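Local coordinates for ABC transporter substrate-binding protein (Staphylococcus aureus subsp. aureus NCTC 8325, PDB 3UN6) that is of unknown function but binds zinc and probably serves as the substrate-binding component of an ABC-type import system, at residues 117-126 and 184-193. Residues are numbered along the deposited sequence; the frame is centred on the assembly and turned at random.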
ATOM      1  N   GLY A 117       8.165   3.218   0.478  1.00 21.39           N
ATOM      2  CA  GLY A 117       7.282   4.087  -0.308  1.00 23.24           C
ATOM      3  C   GLY A 117       6.214   4.878   0.452  1.00 24.17           C
ATOM      4  O   GLY A 117       5.282   5.425  -0.164  1.00 26.21           O
ATOM      5  N   ASN A 118       6.327   4.938   1.780  1.00 22.93           N
ATOM      6  CA  ASN A 118       5.389   5.719   2.633  1.00 23.54           C
ATOM      7  C   ASN A 118       6.038   6.999   3.149  1.00 23.80           C
ATOM      8  O   ASN A 118       7.256   7.050   3.374  1.00 22.37           O
ATOM      9  CB  ASN A 118       4.884   4.874   3.828  1.00 23.78           C
ATOM     10  CG  ASN A 118       3.717   3.960   3.449  1.00 26.38           C
ATOM     11  OD1 ASN A 118       2.850   4.362   2.676  1.00 19.14           O
ATOM     12  ND2 ASN A 118       3.671   2.742   4.021  1.00 19.18           N
ATOM     13  N   VAL A 119       5.226   8.036   3.318  1.00 24.32           N
ATOM     14  CA  VAL A 119       5.712   9.291   3.830  1.00 25.12           C
ATOM     15  C   VAL A 119       4.820   9.886   4.910  1.00 24.73           C
ATOM     16  O   VAL A 119       3.683   9.490   5.079  1.00 24.12           O
ATOM     17  CB  VAL A 119       5.815  10.349   2.690  1.00 26.37           C
ATOM     18  CG1 VAL A 119       6.840   9.929   1.675  1.00 28.68           C
ATOM     19  CG2 VAL A 119       4.455  10.571   2.028  1.00 26.71           C
ATOM     20  N   ILE A 120       5.385  10.847   5.643  1.00 25.54           N
ATOM     21  CA  ILE A 120       4.662  11.649   6.611  1.00 25.78           C
ATOM     22  C   ILE A 120       4.936  13.061   6.186  1.00 25.66           C
ATOM     23  O   ILE A 120       6.086  13.488   6.165  1.00 26.60           O
ATOM     24  CB  ILE A 120       5.141  11.388   8.047  1.00 28.07           C
ATOM     25  CG1 ILE A 120       4.810   9.932   8.437  1.00 28.49           C
ATOM     26  CG2 ILE A 120       4.474  12.377   9.025  1.00 26.93           C
ATOM     27  CD1 ILE A 120       5.675   9.372   9.548  1.00 30.16           C
HETATM   28  N   MSE A 121       3.878  13.775   5.796  1.00 26.26           N
HETATM   29  CA  MSE A 121       3.961  15.152   5.324  1.00 25.72           C
HETATM   30  C   MSE A 121       3.448  16.111   6.380  1.00 25.92           C
HETATM   31  O   MSE A 121       2.600  15.760   7.177  1.00 25.08           O
HETATM   32  CB  MSE A 121       3.072  15.340   4.087  1.00 26.30           C
HETATM   33  CG  MSE A 121       3.369  14.368   2.973  1.00 26.87           C
HETATM   34 SE   MSE A 121       5.124  14.681   2.230  1.00 36.78          SE
HETATM   35  CE  MSE A 121       4.760  16.444   1.446  1.00 33.52           C
ATOM     36  N   GLY A 122       4.001  17.313   6.390  1.00 25.39           N
ATOM     37  CA  GLY A 122       3.567  18.368   7.291  1.00 27.37           C
ATOM     38  C   GLY A 122       3.364  19.621   6.468  1.00 28.24           C
ATOM     39  O   GLY A 122       3.724  19.659   5.284  1.00 28.25           O
ATOM     40  N   GLN A 123       2.795  20.648   7.084  1.00 30.13           N
ATOM     41  CA  GLN A 123       2.578  21.914   6.406  1.00 32.14           C
ATOM     42  C   GLN A 123       3.915  22.524   6.056  1.00 34.18           C
ATOM     43  O   GLN A 123       4.935  22.208   6.678  1.00 33.07           O
ATOM     44  CB  GLN A 123       1.824  22.897   7.312  1.00 33.13           C
ATOM     45  CG  GLN A 123       0.401  22.491   7.578  1.00 35.39           C
ATOM     46  CD  GLN A 123      -0.277  23.376   8.611  1.00 40.95           C
ATOM     47  OE1 GLN A 123       0.324  24.324   9.109  1.00 48.70           O
ATOM     48  NE2 GLN A 123      -1.541  23.063   8.940  1.00 38.88           N
ATOM     49  N   LYS A 124       3.884  23.420   5.077  1.00 35.58           N
ATOM     50  CA  LYS A 124       5.043  24.148   4.618  1.00 38.00           C
ATOM     51  C   LYS A 124       5.815  24.785   5.773  1.00 39.51           C
ATOM     52  O   LYS A 124       5.218  25.424   6.644  1.00 40.18           O
ATOM     53  CB  LYS A 124       4.547  25.243   3.678  1.00 40.03           C
ATOM     54  CG  LYS A 124       5.573  26.211   3.171  1.00 44.34           C
ATOM     55  CD  LYS A 124       4.867  27.314   2.390  1.00 49.11           C
ATOM     56  CE  LYS A 124       5.836  28.278   1.751  1.00 50.74           C
ATOM     57  NZ  LYS A 124       5.106  29.276   0.917  1.00 54.55           N
ATOM     58  N   GLY A 125       7.138  24.597   5.784  1.00 40.59           N
ATOM     59  CA  GLY A 125       8.030  25.185   6.810  1.00 41.54           C
ATOM     60  C   GLY A 125       7.969  24.636   8.239  1.00 41.66           C
ATOM     61  O   GLY A 125       8.597  25.187   9.152  1.00 43.51           O
HETATM   62  N   MSE A 126       7.223  23.561   8.445  1.00 39.73           N
HETATM   63  CA  MSE A 126       7.097  22.953   9.762  1.00 40.90           C
HETATM   64  C   MSE A 126       8.348  22.121  10.045  1.00 40.24           C
HETATM   65  O   MSE A 126       8.941  21.570   9.134  1.00 39.79           O
HETATM   66  CB  MSE A 126       5.832  22.095   9.784  1.00 39.27           C
HETATM   67  CG  MSE A 126       5.435  21.514  11.100  1.00 45.29           C
HETATM   68 SE   MSE A 126       3.692  20.640  10.850  1.00 52.77          SE
HETATM   69  CE  MSE A 126       2.594  22.254  10.757  1.00 52.19           C
ATOM     70  N   HIS A 184      -5.248  24.018   5.171  1.00 46.72           N
ATOM     71  CA  HIS A 184      -5.145  23.896   6.635  1.00 45.48           C
ATOM     72  C   HIS A 184      -6.259  23.192   7.374  1.00 42.90           C
ATOM     73  O   HIS A 184      -6.619  23.597   8.470  1.00 43.06           O
ATOM     74  CB  HIS A 184      -4.946  25.279   7.247  1.00 46.70           C
ATOM     75  CG  HIS A 184      -3.572  25.823   7.041  1.00 51.17           C
ATOM     76  ND1 HIS A 184      -3.155  26.359   5.842  1.00 58.02           N
ATOM     77  CD2 HIS A 184      -2.516  25.913   7.881  1.00 54.21           C
ATOM     78  CE1 HIS A 184      -1.898  26.749   5.949  1.00 58.32           C
ATOM     79  NE2 HIS A 184      -1.488  26.493   7.178  1.00 57.81           N
ATOM     80  N   ARG A 185      -6.802  22.140   6.790  1.00 39.49           N
ATOM     81  CA  ARG A 185      -7.825  21.356   7.475  1.00 37.72           C
ATOM     82  C   ARG A 185      -7.094  20.295   8.297  1.00 35.54           C
ATOM     83  O   ARG A 185      -7.659  19.714   9.212  1.00 36.69           O
ATOM     84  CB  ARG A 185      -8.769  20.706   6.481  1.00 38.35           C
ATOM     85  CG  ARG A 185      -9.341  21.678   5.465  1.00 41.92           C
ATOM     86  CD  ARG A 185     -10.112  20.962   4.354  1.00 45.96           C
ATOM     87  NE  ARG A 185     -10.399  21.881   3.249  1.00 49.59           N
ATOM     88  CZ  ARG A 185     -11.556  22.498   3.037  1.00 52.77           C
ATOM     89  NH1 ARG A 185     -12.603  22.285   3.820  1.00 55.18           N
ATOM     90  NH2 ARG A 185     -11.674  23.321   2.005  1.00 56.37           N
ATOM     91  N   ILE A 186      -5.832  20.053   7.952  1.00 32.11           N
ATOM     92  CA  ILE A 186      -4.977  19.112   8.670  1.00 31.09           C
ATOM     93  C   ILE A 186      -3.598  19.726   8.816  1.00 29.98           C
ATOM     94  O   ILE A 186      -3.272  20.664   8.103  1.00 30.78           O
ATOM     95  CB  ILE A 186      -4.894  17.707   7.979  1.00 28.28           C
ATOM     96  CG1 ILE A 186      -4.510  17.828   6.508  1.00 27.67           C
ATOM     97  CG2 ILE A 186      -6.233  16.963   8.089  1.00 30.70           C
ATOM     98  CD1 ILE A 186      -4.539  16.470   5.758  1.00 26.16           C
ATOM     99  N   THR A 187      -2.837  19.220   9.786  1.00 28.26           N
ATOM    100  CA  THR A 187      -1.466  19.649  10.096  1.00 29.19           C
ATOM    101  C   THR A 187      -0.527  18.858   9.196  1.00 27.58           C
ATOM    102  O   THR A 187       0.549  19.316   8.818  1.00 27.02           O
ATOM    103  CB  THR A 187      -1.051  19.229  11.538  1.00 29.80           C
ATOM    104  OG1 THR A 187      -2.066  19.577  12.485  1.00 32.78           O
ATOM    105  CG2 THR A 187       0.294  19.848  11.948  1.00 32.60           C
ATOM    106  N   GLY A 188      -0.930  17.639   8.884  1.00 26.76           N
ATOM    107  CA  GLY A 188      -0.119  16.783   8.023  1.00 25.79           C
ATOM    108  C   GLY A 188      -0.842  15.515   7.665  1.00 25.21           C
ATOM    109  O   GLY A 188      -2.032  15.355   7.959  1.00 26.46           O
ATOM    110  N   TYR A 189      -0.127  14.608   7.011  1.00 23.40           N
ATOM    111  CA  TYR A 189      -0.707  13.357   6.626  1.00 23.20           C
ATOM    112  C   TYR A 189       0.357  12.316   6.365  1.00 22.61           C
ATOM    113  O   TYR A 189       1.560  12.629   6.292  1.00 23.46           O
ATOM    114  CB  TYR A 189      -1.636  13.522   5.412  1.00 23.15           C
ATOM    115  CG  TYR A 189      -1.018  14.045   4.099  1.00 22.42           C
ATOM    116  CD1 TYR A 189      -0.357  13.186   3.214  1.00 23.09           C
ATOM    117  CD2 TYR A 189      -1.195  15.366   3.714  1.00 24.54           C
ATOM    118  CE1 TYR A 189       0.167  13.652   2.018  1.00 19.56           C
ATOM    119  CE2 TYR A 189      -0.684  15.844   2.525  1.00 27.97           C
ATOM    120  CZ  TYR A 189      -0.000  14.981   1.679  1.00 26.41           C
ATOM    121  OH  TYR A 189       0.482  15.468   0.497  1.00 27.67           O
ATOM    122  N   SER A 190      -0.089  11.071   6.305  1.00 21.73           N
ATOM    123  CA  SER A 190       0.775   9.970   5.981  1.00 21.03           C
ATOM    124  C   SER A 190       0.085   9.150   4.883  1.00 21.69           C
ATOM    125  O   SER A 190      -1.089   8.841   4.996  1.00 21.58           O
ATOM    126  CB  SER A 190       1.046   9.136   7.214  1.00 22.09           C
ATOM    127  OG  SER A 190       1.950   8.115   6.899  1.00 20.81           O
ATOM    128  N   VAL A 191       0.826   8.780   3.837  1.00 21.46           N
ATOM    129  CA  VAL A 191       0.240   8.106   2.696  1.00 19.52           C
ATOM    130  C   VAL A 191       1.332   7.523   1.822  1.00 19.95           C
ATOM    131  O   VAL A 191       2.517   7.785   2.050  1.00 18.26           O
ATOM    132  CB  VAL A 191      -0.568   9.114   1.868  1.00 20.74           C
ATOM    133  CG1 VAL A 191       0.395  10.172   1.253  1.00 19.08           C
ATOM    134  CG2 VAL A 191      -1.402   8.413   0.795  1.00 21.44           C
ATOM    135  N   ALA A 192       0.936   6.682   0.861  1.00 20.17           N
ATOM    136  CA  ALA A 192       1.891   6.123  -0.077  1.00 20.16           C
ATOM    137  C   ALA A 192       2.212   7.182  -1.112  1.00 20.60           C
ATOM    138  O   ALA A 192       1.374   8.032  -1.423  1.00 19.80           O
ATOM    139  CB  ALA A 192       1.311   4.889  -0.772  1.00 20.39           C
ATOM    140  N   GLU A 193       3.409   7.135  -1.660  1.00 21.19           N
ATOM    141  CA  GLU A 193       3.717   8.020  -2.769  1.00 23.15           C
ATOM    142  C   GLU A 193       2.800   7.560  -3.901  1.00 22.30           C
ATOM    143  O   GLU A 193       2.350   6.414  -3.898  1.00 21.24           O
ATOM    144  CB  GLU A 193       5.180   7.939  -3.138  1.00 25.34           C
ATOM    145  CG  GLU A 193       6.110   8.560  -2.088  1.00 29.59           C
ATOM    146  CD  GLU A 193       5.984  10.098  -1.953  1.00 36.34           C
ATOM    147  OE1 GLU A 193       4.901  10.665  -2.216  1.00 34.64           O
ATOM    148  OE2 GLU A 193       6.981  10.740  -1.542  1.00 40.02           O
TER
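V119 and M121 each exchange a pair of backbone hydrogen bonds with V191 and Y189, which makes strands 118-122 and 188-192 antiparallel neighbours in the mixed sheet of one lobe of a periplasmic-binding-protein-like fold. Side chains of V119, M121, Y189 and V191 share one face of this sheet. There the selenomethionine M121 and Y189 run alongside each other, and M121 CB sits over the ring of Y189, 3.9 Å from its centroid and 9° off the normal, a CH-pi contact; M121 CG leans over the same face, 3.4 Å from Y189 CE1. With CG between the backbone N and the carbonyl carbon, the Y189 ring lies alongside M121, and its OH is hydrogen-bonded to F195 O. Helix 177-182 packs on this face through M177 and L181.

Beyond the paired strands, the extended side chain of Q123 donates from NE2 to I186 O (3.1 Å, N-H...O 163°), with the acceptor in the amide plane of Q123. The Q123 side chain crosses that of H184 at about a right angle, with amide and ring planes 65° apart. H184 ends helix 177-182 as the C-prime residue of a Schellman motif.

At the other end N118 reaches the zinc-site residues H46 and C220 by side-chain contact, while its OD1 is hydrogen-bonded to H149 NE2. E193 N bonds to G117 O (2.9 Å), and E193 OE1 accepts from G196 and A197 N. Between the two strands, V119 O accepts two bonds, from opposite faces of its carbonyl plane: from V191 N, and from S190 OG at 2.9 Å.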